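Long-range contact in signal transduction histidine-protein kinase/phosphatase MprB (Mycobacterium hassiacum, PDB 6BLK), which is a sensor histidine kinase and phosphatase of a two-component system, probably autophosphorylating with ATP, the present chain being its ATP-binding catalytic domain: residues 36-40 against 74-80. Sequence-based numbering, arbitrary orientation.
Sequences TPWQV and QIDPGHA
W38 lays one face of its indole on the methyl of A80. A80 CB sits 3.5 Å from the centroid of the five-membered ring and only 14° off its normal, a CH-pi contact. The six-membered ring of the indole reaches on to the backbone beside A80, with W38 CZ2 3.3 Å from H79 C. This is the tight, buried part of the contact. W38 CG lies anti to the backbone N (chi1 -164°), which carries the indole across to the hairpin 74-80. W38 NE1 makes a weak hydrogen bond to L153 O, and the W38 side chain also touches L72 and P157.

The other side is looser and partly exposed. Q74 crosses W38 at about a right angle and meets the edge of the six-membered ring, Q74 CD 3.6 Å from W38 CZ3. The amide and ring planes are 60° apart. Q74 NE2 donates a hydrogen bond to D76 O at 2.8 Å. The oxygen lies in the amide plane of Q74, while the nitrogen stands above the plane of the D76 carbonyl. This bond fixes the turn of the amide. No hydrogen bond joins the two segments.

The hairpin braces itself. D76 OD1 accepts from G78 N at 2.8 Å, an Asx turn, and from H79 ND1 at 2.9 Å through its syn lone pair. I75 and D76 both face H79 in a classic beta bulge at the type I turn D76-H79. Strand 30-40, helix 44-60 and strand 67-76 form a beta-alpha-beta unit. The contact joins its two strands away from the ATP site, in the GHKL (Bergerat) ATPase fold.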
# COMPACT_ATOMS: atom_id res chain seq x y z
N THR A 36 -13.78 -0.11 -4.56
CA THR A 36 -15.15 -0.43 -4.18
C THR A 36 -15.40 0.07 -2.75
O THR A 36 -14.51 0.02 -1.90
CB THR A 36 -15.42 -1.93 -4.28
OG1 THR A 36 -16.83 -2.15 -4.47
CG2 THR A 36 -14.98 -2.66 -3.03
N PRO A 37 -16.60 0.59 -2.48
CA PRO A 37 -16.92 1.06 -1.11
C PRO A 37 -16.77 -0.05 -0.08
O PRO A 37 -17.43 -1.10 -0.15
CB PRO A 37 -18.37 1.53 -1.21
CG PRO A 37 -18.52 1.90 -2.68
CD PRO A 37 -17.68 0.92 -3.43
N TRP A 38 -15.95 0.24 0.93
CA TRP A 38 -15.57 -0.72 1.97
C TRP A 38 -15.38 -0.03 3.31
O TRP A 38 -14.61 0.91 3.43
CB TRP A 38 -14.29 -1.46 1.58
CG TRP A 38 -14.03 -2.69 2.35
CD1 TRP A 38 -13.06 -2.91 3.31
CD2 TRP A 38 -14.75 -3.90 2.22
NE1 TRP A 38 -13.17 -4.20 3.79
CE2 TRP A 38 -14.21 -4.82 3.14
CE3 TRP A 38 -15.82 -4.30 1.42
CZ2 TRP A 38 -14.69 -6.11 3.27
CZ3 TRP A 38 -16.31 -5.57 1.54
CH2 TRP A 38 -15.73 -6.47 2.47
N GLN A 39 -16.01 -0.56 4.34
CA GLN A 39 -15.93 -0.01 5.69
C GLN A 39 -15.15 -0.98 6.57
O GLN A 39 -15.43 -2.17 6.58
CB GLN A 39 -17.32 0.23 6.29
CG GLN A 39 -17.27 0.73 7.73
CD GLN A 39 -18.61 0.68 8.43
OE1 GLN A 39 -18.98 -0.34 9.01
NE2 GLN A 39 -19.34 1.77 8.36
N VAL A 40 -14.14 -0.46 7.25
CA VAL A 40 -13.31 -1.21 8.18
C VAL A 40 -13.55 -0.62 9.56
O VAL A 40 -13.72 0.59 9.69
CB VAL A 40 -11.82 -1.14 7.80
CG1 VAL A 40 -10.95 -1.79 8.88
CG2 VAL A 40 -11.58 -1.79 6.41
N GLN A 74 -13.75 -6.32 -3.08
CA GLN A 74 -14.20 -7.35 -2.14
C GLN A 74 -13.81 -8.74 -2.66
O GLN A 74 -13.97 -9.03 -3.84
CB GLN A 74 -15.72 -7.28 -1.99
CG GLN A 74 -16.29 -8.28 -0.97
CD GLN A 74 -17.73 -8.03 -0.62
OE1 GLN A 74 -18.40 -7.20 -1.23
NE2 GLN A 74 -18.23 -8.76 0.38
N ILE A 75 -13.29 -9.60 -1.79
CA ILE A 75 -12.87 -10.94 -2.18
C ILE A 75 -13.66 -12.05 -1.48
O ILE A 75 -13.60 -13.20 -1.94
CB ILE A 75 -11.35 -11.15 -1.95
CG1 ILE A 75 -10.99 -10.99 -0.46
CG2 ILE A 75 -10.56 -10.20 -2.81
CD1 ILE A 75 -9.55 -11.39 -0.10
N ASP A 76 -14.42 -11.76 -0.41
CA ASP A 76 -15.38 -12.68 0.23
C ASP A 76 -16.38 -11.85 1.07
O ASP A 76 -16.26 -10.62 1.13
CB ASP A 76 -14.65 -13.76 1.04
CG ASP A 76 -13.87 -13.21 2.22
OD1 ASP A 76 -14.47 -12.55 3.08
OD2 ASP A 76 -12.66 -13.48 2.30
N PRO A 77 -17.39 -12.47 1.70
CA PRO A 77 -18.40 -11.67 2.41
C PRO A 77 -17.83 -10.76 3.48
O PRO A 77 -18.46 -9.75 3.81
CB PRO A 77 -19.33 -12.74 3.00
CG PRO A 77 -19.17 -13.89 2.07
CD PRO A 77 -17.74 -13.90 1.69
N GLY A 78 -16.65 -11.06 4.03
CA GLY A 78 -16.12 -10.21 5.08
C GLY A 78 -14.74 -9.61 4.83
O GLY A 78 -14.17 -9.03 5.75
N HIS A 79 -14.23 -9.68 3.60
CA HIS A 79 -12.90 -9.15 3.35
C HIS A 79 -12.78 -8.49 1.99
O HIS A 79 -13.40 -8.91 1.02
CB HIS A 79 -11.84 -10.24 3.44
CG HIS A 79 -11.75 -10.91 4.77
ND1 HIS A 79 -12.61 -11.91 5.16
CD2 HIS A 79 -10.90 -10.72 5.80
CE1 HIS A 79 -12.31 -12.29 6.38
NE2 HIS A 79 -11.27 -11.59 6.80
N ALA A 80 -11.89 -7.50 1.91
CA ALA A 80 -11.53 -6.87 0.67
C ALA A 80 -10.02 -6.78 0.60
O ALA A 80 -9.32 -6.93 1.60
CB ALA A 80 -12.12 -5.46 0.54